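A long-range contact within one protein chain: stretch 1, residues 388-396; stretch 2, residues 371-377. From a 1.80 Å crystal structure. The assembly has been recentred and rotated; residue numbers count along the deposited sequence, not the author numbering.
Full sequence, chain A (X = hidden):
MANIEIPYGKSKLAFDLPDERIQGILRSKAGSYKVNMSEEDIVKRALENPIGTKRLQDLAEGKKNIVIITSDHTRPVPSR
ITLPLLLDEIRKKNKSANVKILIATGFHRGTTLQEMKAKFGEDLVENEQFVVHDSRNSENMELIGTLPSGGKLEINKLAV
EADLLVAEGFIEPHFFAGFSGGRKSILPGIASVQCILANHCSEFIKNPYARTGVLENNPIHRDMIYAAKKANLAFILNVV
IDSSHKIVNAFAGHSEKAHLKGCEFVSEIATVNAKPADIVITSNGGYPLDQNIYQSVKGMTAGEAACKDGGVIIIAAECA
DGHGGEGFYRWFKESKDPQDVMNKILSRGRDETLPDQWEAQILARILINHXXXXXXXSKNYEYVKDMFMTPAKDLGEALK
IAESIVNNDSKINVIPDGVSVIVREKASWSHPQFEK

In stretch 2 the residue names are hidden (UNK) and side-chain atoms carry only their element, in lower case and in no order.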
# COMPACT_ATOMS: atom_id res chain seq x y z
N PHE A 388 11.33 39.70 15.23
CA PHE A 388 11.81 40.98 14.80
C PHE A 388 11.24 41.41 13.45
O PHE A 388 11.93 42.08 12.69
CB PHE A 388 13.32 40.99 14.76
CG PHE A 388 13.96 40.46 16.04
CD1 PHE A 388 13.77 41.11 17.22
CD2 PHE A 388 14.71 39.32 16.02
CE1 PHE A 388 14.34 40.64 18.38
CE2 PHE A 388 15.28 38.85 17.16
CZ PHE A 388 15.08 39.51 18.35
N MET A 389 10.01 41.01 13.15
CA MET A 389 9.30 41.47 11.99
C MET A 389 8.05 42.25 12.45
O MET A 389 7.83 42.42 13.67
CB MET A 389 8.97 40.29 11.11
CG MET A 389 10.21 39.70 10.56
SD MET A 389 9.86 38.39 9.47
CE MET A 389 9.41 37.04 10.62
N THR A 390 7.28 42.79 11.50
CA THR A 390 6.09 43.56 11.83
C THR A 390 4.93 42.94 11.10
O THR A 390 4.95 42.78 9.83
CB THR A 390 6.21 45.02 11.39
OG1 THR A 390 7.36 45.60 11.95
CG2 THR A 390 4.97 45.82 11.78
N PRO A 391 3.91 42.54 11.87
CA PRO A 391 2.71 41.99 11.26
C PRO A 391 1.83 43.10 10.66
O PRO A 391 1.87 44.25 11.13
CB PRO A 391 2.01 41.34 12.43
CG PRO A 391 2.44 42.14 13.62
CD PRO A 391 3.76 42.74 13.32
N ALA A 392 1.09 42.76 9.62
CA ALA A 392 0.08 43.68 9.05
C ALA A 392 -1.15 42.91 8.66
O ALA A 392 -1.06 41.74 8.27
CB ALA A 392 0.65 44.42 7.84
N LYS A 393 -2.34 43.53 8.81
CA LYS A 393 -3.58 42.80 8.53
C LYS A 393 -3.85 42.62 7.06
O LYS A 393 -4.55 41.69 6.65
CB LYS A 393 -4.79 43.44 9.26
CG LYS A 393 -5.73 44.31 8.40
CD LYS A 393 -6.76 45.14 9.31
CE LYS A 393 -6.49 46.63 9.31
NZ LYS A 393 -7.55 47.36 10.12
N ASP A 394 -3.34 43.53 6.23
CA ASP A 394 -3.56 43.45 4.82
C ASP A 394 -2.49 44.25 4.10
O ASP A 394 -1.69 44.94 4.72
CB ASP A 394 -5.03 43.93 4.45
CG ASP A 394 -5.34 45.36 4.88
OD1 ASP A 394 -4.46 46.22 4.83
OD2 ASP A 394 -6.52 45.67 5.27
N LEU A 395 -2.49 44.18 2.78
CA LEU A 395 -1.45 44.82 2.00
C LEU A 395 -1.49 46.34 2.10
O LEU A 395 -0.47 47.01 2.10
CB LEU A 395 -1.53 44.33 0.54
CG LEU A 395 -1.07 42.89 0.26
CD1 LEU A 395 -1.57 42.41 -1.03
CD2 LEU A 395 0.49 42.80 0.31
N GLY A 396 -2.68 46.90 2.20
CA GLY A 396 -2.81 48.35 2.46
C GLY A 396 -2.12 48.84 3.72
O GLY A 396 -1.32 49.75 3.65
N UNK A 371 13.91 45.62 6.71
CA UNK A 371 12.73 45.34 7.54
C UNK A 371 11.81 44.44 6.79
O UNK A 371 11.67 44.61 5.58
n UNK A 371 13.81 49.12 11.75
c UNK A 371 12.83 47.72 8.42
c UNK A 371 14.11 48.54 10.39
c UNK A 371 12.98 47.58 9.88
c UNK A 371 11.98 46.66 7.80
N UNK A 372 11.17 43.50 7.48
CA UNK A 372 10.20 42.63 6.86
C UNK A 372 8.87 42.85 7.54
O UNK A 372 8.78 42.97 8.82
c UNK A 372 9.53 40.23 6.35
c UNK A 372 10.63 41.17 6.91
c UNK A 372 11.96 40.99 6.14
N UNK A 373 7.86 43.01 6.70
CA UNK A 373 6.47 43.13 7.15
C UNK A 373 5.74 41.91 6.66
O UNK A 373 5.77 41.60 5.46
c UNK A 373 6.21 46.88 6.44
c UNK A 373 4.23 44.39 6.97
c UNK A 373 6.40 45.65 7.21
c UNK A 373 5.75 44.42 6.62
N UNK A 374 5.09 41.19 7.56
CA UNK A 374 4.34 40.03 7.11
C UNK A 374 2.81 40.28 7.19
O UNK A 374 2.26 40.61 8.23
c UNK A 374 5.70 35.65 7.27
c UNK A 374 4.71 38.76 7.90
s UNK A 374 6.36 36.64 8.51
c UNK A 374 6.14 38.28 7.79
N UNK A 375 2.14 40.11 6.06
CA UNK A 375 0.68 39.98 5.98
C UNK A 375 0.38 38.51 6.14
O UNK A 375 0.71 37.69 5.29
c UNK A 375 0.45 42.08 4.46
c UNK A 375 0.12 40.55 4.60
c UNK A 375 -1.39 40.28 4.39
N UNK A 376 -0.31 38.19 7.24
CA UNK A 376 -0.44 36.85 7.71
C UNK A 376 -1.66 36.75 8.62
O UNK A 376 -2.15 37.75 9.05
c UNK A 376 0.98 37.11 9.80
c UNK A 376 0.85 36.44 8.44
o UNK A 376 0.84 35.04 8.59
N UNK A 377 -2.12 35.53 8.84
CA UNK A 377 -3.22 35.19 9.74
C UNK A 377 -2.96 35.78 11.08
O UNK A 377 -1.82 35.72 11.54
o UNK A 377 -4.72 33.35 11.72
c UNK A 377 -3.29 33.66 9.83
o UNK A 377 -5.32 32.49 9.72
c UNK A 377 -4.54 33.15 10.47
O HOH W 1 11.91 43.72 10.43
O HOH W 2 9.81 45.40 10.31
O HOH W 3 -4.24 39.54 8.90

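Position 371 carries four carbons in a row ending in a nitrogen. The chain is unbranched and exposed. Its third carbon comes nearest to stretch 1, 6.3 Å from Phe-388 O, too far for a contact. An amine at the end of four carbons is lysine: Lys-371.

Position 372 has three side-chain carbons, one carrying the other two. There is no heteroatom. One of the two outer carbons lies 3.6 Å from SD of Met-389. A fork at the first carbon with two single-carbon arms is valine, Val-372. Its backbone O accepts a hydrogen bond from Thr-390 N at 3.1 Å.

Position 373 has four carbons, forked at the first, with one arm two carbons long. The short arm packs on Ala-392, 3.7 Å from its CB. The long arm passes Thr-390, with its inner carbon 4.2 Å from CB. This is isoleucine, Ile-373, with chi1 in the m well.

Position 374 shows two carbons, a sulfur and a final carbon, unbranched. The sulfur sits 3.7 Å from CE of Met-389. A thioether in this order is methionine, so the contact joins two methionines. The backbone of Met-374 is bonded at both polar atoms: its N donates to Thr-390 O at 2.8 Å, and its O accepts from Ala-392 N at 2.8 Å.

Position 375 again has one carbon carrying two. One arm lies 4.1 Å from Ala-392 CB and 4.2 Å from Leu-395 CD2. That arm also approaches Asp-394 O at 3.6 Å. The residue is valine, Val-375, and the arm is CG2.

Position 376 has one carbon carrying an oxygen and a carbon. The side chain makes no close contact with stretch 1. The branched hydroxyl side chain is threonine, Thr-376. Its OG1 is hydrogen-bonded elsewhere in the structure.

Position 377 has two carbons, the second carrying two oxygens. The CA-to-CB bond points away from stretch 1. The short carboxylate is aspartate, Asp-377.

The contact is a pair of parallel strands. Three backbone hydrogen bonds alternate across it, and Pro-391, which has no N-H to give, fits where none is needed. Thr-390, Ala-392, Ile-373 and Val-375 share one face of the sheet; Pro-391 and Met-374 share the other. Apolar packing fills in around the backbone ladder. Waters extend the link: one accepts from Val-372 N and donates to Phe-388 O, and another donates to both Thr-376 O and Lys-393 O.

Stretch 2 (371-377) KVIMVTD
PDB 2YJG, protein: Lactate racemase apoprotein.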